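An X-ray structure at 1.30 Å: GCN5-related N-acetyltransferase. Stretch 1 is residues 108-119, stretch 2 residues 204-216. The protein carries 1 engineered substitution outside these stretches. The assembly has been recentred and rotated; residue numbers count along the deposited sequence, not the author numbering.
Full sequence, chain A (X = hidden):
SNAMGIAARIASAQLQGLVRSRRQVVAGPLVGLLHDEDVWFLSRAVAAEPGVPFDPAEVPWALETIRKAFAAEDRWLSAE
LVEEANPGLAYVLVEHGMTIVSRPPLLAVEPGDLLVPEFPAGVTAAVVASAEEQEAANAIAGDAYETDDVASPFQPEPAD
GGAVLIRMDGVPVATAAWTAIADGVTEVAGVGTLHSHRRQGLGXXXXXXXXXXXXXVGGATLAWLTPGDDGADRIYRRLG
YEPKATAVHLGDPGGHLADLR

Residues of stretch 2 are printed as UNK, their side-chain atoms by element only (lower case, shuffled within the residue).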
# COMPACT_ATOMS: atom_id res chain seq x y z
N ALA A 108 10.12 -3.25 -5.36
CA ALA A 108 10.67 -1.94 -5.02
C ALA A 108 11.62 -1.43 -6.10
O ALA A 108 12.20 -2.22 -6.85
CB ALA A 108 11.34 -1.91 -3.64
N VAL A 109 11.81 -0.12 -6.11
CA VAL A 109 12.72 0.51 -7.07
C VAL A 109 13.28 1.79 -6.43
O VAL A 109 12.63 2.46 -5.60
CB VAL A 109 12.02 0.84 -8.42
CG1 VAL A 109 11.00 2.00 -8.29
CG2 VAL A 109 13.06 1.14 -9.51
N GLU A 110 14.50 2.13 -6.81
CA GLU A 110 15.18 3.35 -6.37
C GLU A 110 15.35 4.29 -7.58
O GLU A 110 15.26 3.83 -8.73
CB GLU A 110 16.55 3.03 -5.79
CG GLU A 110 16.44 2.30 -4.47
CD GLU A 110 17.78 2.12 -3.76
OE1 GLU A 110 18.76 1.71 -4.42
OE2 GLU A 110 17.84 2.36 -2.53
N PRO A 111 15.60 5.58 -7.31
CA PRO A 111 15.53 6.53 -8.45
C PRO A 111 16.40 6.23 -9.67
O PRO A 111 15.96 6.42 -10.82
CB PRO A 111 15.90 7.86 -7.77
CG PRO A 111 15.37 7.71 -6.39
CD PRO A 111 15.64 6.29 -6.02
N GLY A 112 17.62 5.80 -9.43
CA GLY A 112 18.58 5.55 -10.50
C GLY A 112 18.22 4.35 -11.35
O GLY A 112 18.79 4.15 -12.41
N ASP A 113 17.25 3.53 -10.91
CA ASP A 113 16.87 2.28 -11.59
C ASP A 113 15.51 2.36 -12.28
O ASP A 113 15.14 1.45 -13.02
CB ASP A 113 16.87 1.14 -10.57
CG ASP A 113 18.28 0.81 -10.05
OD1 ASP A 113 19.26 0.99 -10.79
OD2 ASP A 113 18.40 0.38 -8.89
N LEU A 114 14.77 3.43 -12.03
CA LEU A 114 13.45 3.57 -12.64
C LEU A 114 13.59 3.82 -14.15
O LEU A 114 14.43 4.62 -14.60
CB LEU A 114 12.70 4.74 -12.03
CG LEU A 114 11.29 5.01 -12.60
CD1 LEU A 114 10.33 3.86 -12.32
CD2 LEU A 114 10.81 6.34 -12.04
N LEU A 115 12.75 3.14 -14.93
CA LEU A 115 12.66 3.29 -16.39
C LEU A 115 11.23 3.71 -16.71
O LEU A 115 10.28 3.03 -16.30
CB LEU A 115 13.03 1.97 -17.12
CG LEU A 115 14.39 1.32 -16.76
CD1 LEU A 115 14.56 -0.13 -17.24
CD2 LEU A 115 15.53 2.18 -17.30
N VAL A 116 11.06 4.89 -17.32
CA VAL A 116 9.77 5.30 -17.82
C VAL A 116 9.73 4.92 -19.30
O VAL A 116 10.53 5.46 -20.07
CB VAL A 116 9.49 6.80 -17.59
CG1 VAL A 116 8.11 7.15 -18.14
CG2 VAL A 116 9.61 7.16 -16.11
N PRO A 117 8.80 4.05 -19.71
CA PRO A 117 8.72 3.66 -21.10
C PRO A 117 8.38 4.81 -22.03
O PRO A 117 7.85 5.83 -21.61
CB PRO A 117 7.58 2.64 -21.13
CG PRO A 117 7.45 2.16 -19.72
CD PRO A 117 7.77 3.35 -18.90
N GLU A 118 8.65 4.63 -23.31
CA GLU A 118 8.19 5.58 -24.31
C GLU A 118 6.67 5.59 -24.34
O GLU A 118 6.03 4.54 -24.25
CB GLU A 118 8.76 5.17 -25.68
CG GLU A 118 8.28 5.98 -26.87
CD GLU A 118 8.95 5.66 -28.20
OE1 GLU A 118 9.77 4.72 -28.26
OE2 GLU A 118 8.64 6.38 -29.18
N PHE A 119 6.10 6.78 -24.52
CA PHE A 119 4.65 6.93 -24.60
C PHE A 119 4.20 6.75 -26.06
O PHE A 119 4.80 7.37 -26.96
CB PHE A 119 4.24 8.32 -24.11
CG PHE A 119 4.15 8.46 -22.60
CD1 PHE A 119 5.11 7.95 -21.75
CD2 PHE A 119 3.03 9.02 -22.07
CE1 PHE A 119 4.95 8.10 -20.38
CE2 PHE A 119 2.86 9.15 -20.71
CZ PHE A 119 3.82 8.70 -19.88
N UNK A 204 1.12 0.53 -16.83
CA UNK A 204 2.56 0.58 -16.61
C UNK A 204 3.09 2.02 -16.75
O UNK A 204 3.92 2.48 -15.95
c UNK A 204 3.29 -0.39 -17.56
N UNK A 205 2.59 2.76 -17.75
CA UNK A 205 2.99 4.18 -17.88
C UNK A 205 2.60 4.97 -16.66
O UNK A 205 3.36 5.79 -16.15
c UNK A 205 2.39 4.84 -19.13
c UNK A 205 4.36 4.31 -20.65
c UNK A 205 2.85 4.32 -20.48
c UNK A 205 2.17 5.18 -21.54
N UNK A 206 1.39 4.72 -16.17
CA UNK A 206 0.89 5.44 -15.00
C UNK A 206 1.77 5.16 -13.79
O UNK A 206 2.17 6.04 -13.03
c UNK A 206 -0.57 5.09 -14.73
N UNK A 207 2.06 3.87 -13.60
CA UNK A 207 2.91 3.43 -12.48
C UNK A 207 4.28 4.10 -12.57
O UNK A 207 4.78 4.64 -11.58
o UNK A 207 1.80 1.28 -12.40
c UNK A 207 3.09 1.91 -12.49
c UNK A 207 3.93 1.44 -11.32
N UNK A 208 4.88 4.10 -13.75
CA UNK A 208 6.21 4.66 -13.95
C UNK A 208 6.22 6.16 -13.69
O UNK A 208 7.09 6.69 -13.03
c UNK A 208 6.71 4.31 -15.35
N UNK A 209 5.21 6.85 -14.22
CA UNK A 209 5.15 8.30 -14.08
C UNK A 209 4.84 8.73 -12.66
O UNK A 209 5.43 9.67 -12.16
c UNK A 209 3.09 11.15 -14.71
c UNK A 209 4.12 8.90 -15.09
c UNK A 209 4.16 10.39 -15.17
c UNK A 209 5.25 11.06 -15.74
o UNK A 209 4.27 14.56 -15.36
c UNK A 209 5.26 12.43 -15.77
c UNK A 209 4.24 13.16 -15.29
c UNK A 209 3.12 12.53 -14.76
N UNK A 210 3.97 7.99 -11.97
CA UNK A 210 3.70 8.26 -10.56
C UNK A 210 4.99 8.05 -9.71
O UNK A 210 5.32 8.87 -8.85
c UNK A 210 2.59 7.39 -9.99
N UNK A 211 5.71 6.96 -10.00
CA UNK A 211 6.95 6.68 -9.29
C UNK A 211 7.93 7.84 -9.53
O UNK A 211 8.59 8.34 -8.60
c UNK A 211 7.57 5.34 -9.71
c UNK A 211 8.78 5.02 -8.83
o UNK A 211 6.62 4.31 -9.55
N UNK A 212 8.05 8.24 -10.79
CA UNK A 212 8.97 9.30 -11.14
C UNK A 212 8.63 10.58 -10.43
O UNK A 212 9.52 11.27 -9.94
o UNK A 212 8.76 11.19 -15.08
c UNK A 212 9.93 10.56 -13.13
c UNK A 212 9.80 10.79 -14.61
n UNK A 212 10.83 10.43 -15.34
c UNK A 212 8.93 9.53 -12.64
N UNK A 213 7.35 10.93 -10.32
CA UNK A 213 6.98 12.13 -9.60
C UNK A 213 7.23 12.04 -8.09
O UNK A 213 7.68 13.01 -7.46
c UNK A 213 5.52 12.49 -9.93
n UNK A 213 7.08 13.28 -12.94
o UNK A 213 6.41 14.86 -11.48
c UNK A 213 6.28 13.74 -11.96
c UNK A 213 5.27 12.78 -11.40
N UNK A 214 6.99 10.87 -7.51
CA UNK A 214 7.29 10.67 -6.11
C UNK A 214 8.77 10.96 -5.84
O UNK A 214 9.11 11.57 -4.84
c UNK A 214 6.92 9.25 -5.68
N UNK A 215 9.65 10.52 -6.75
CA UNK A 215 11.08 10.78 -6.60
C UNK A 215 11.45 12.24 -6.91
O UNK A 215 12.26 12.84 -6.19
c UNK A 215 11.85 9.89 -7.55
c UNK A 215 11.62 7.89 -5.99
c UNK A 215 11.67 6.53 -5.76
c UNK A 215 11.82 8.40 -7.26
c UNK A 215 12.06 6.13 -8.03
c UNK A 215 11.89 5.65 -6.78
c UNK A 215 12.02 7.50 -8.26
N UNK A 216 10.91 12.79 -7.98
CA UNK A 216 11.34 14.11 -8.47
C UNK A 216 10.76 15.26 -7.70
O UNK A 216 11.45 16.25 -7.47
c UNK A 216 10.98 14.29 -9.93
o UNK A 216 12.24 13.16 -13.19
c UNK A 216 11.79 13.45 -10.88
o UNK A 216 10.60 14.58 -12.71
c UNK A 216 11.51 13.76 -12.37

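Position 204 carries one side-chain carbon, which makes no contact with stretch 1: alanine, A204. Position 205 has four carbons forked at the second, which is leucine. L205 sends CD2 to 3.7 Å from P117 CB and 3.8 Å from F119 CE1, while its CD1 lies 3.9 Å from the centroid of the F119 ring and 6° off the ring normal, a CH-pi contact over the face. Position 206 has a single carbon pointing away from stretch 1: A206. At 207 the first carbon bears one oxygen and one carbon, the pattern of threonine; T207 does not reach stretch 1.

Position 208 again shows one carbon, but here it points toward stretch 1, 3.8 Å from P117 CD. It is A208, and its short side chain lets the loop come close: the CA atoms of V116 and A208 are 5.3 Å apart. Position 209 has one carbon followed by a six-carbon ring bearing an oxygen, hence Y209, directed sideways and making no close contact. The lone carbon at 210 is out of reach: A210.

Position 211 repeats the threonine pattern. In T211, CG2 meets V109 CG1 at 3.8 Å, and OG1 donates a 2.8 Å hydrogen bond to T207 O, one helical turn back, so the hydroxyl is satisfied within the helix while the methyl serves the interface. Position 212 has three carbons, the third carrying oxygen and nitrogen. The elements alone separate this amide from a carboxylate, giving Q212, whose CB lies 3.8 Å from L114 CD2 and whose NE2 lies 3.6 Å from V116 CG2. Position 213 has the same composition; Q213 starts away from stretch 1 and makes no contact with it. One carbon at 214, out of reach, gives A214.

Position 215 has one carbon and a six-carbon ring without oxygen: F215. P111 CG sits 3.6 Å from the ring centroid, 8° off the normal, and V109 O approaches the ring edge, 3.5 Å from CZ. Position 216 has three carbons, the third carrying two oxygens; E216 makes no contact.

The contact is a loop laid along one side of a helix, burying 627 Å². Contacting positions 205, 208, 211, 212 and 215 recur every three or four residues, as one helical side requires. No hydrogen bond crosses; packing is apolar, with a CH-pi contact near each end and L114 between, its CD2 3.6 Å from Q212 N. One polar cost remains: L115 O is buried without a partner, 3.9 Å from A208 CB.

Stretch 2, residues 204-216: ALATAYATQQAFE
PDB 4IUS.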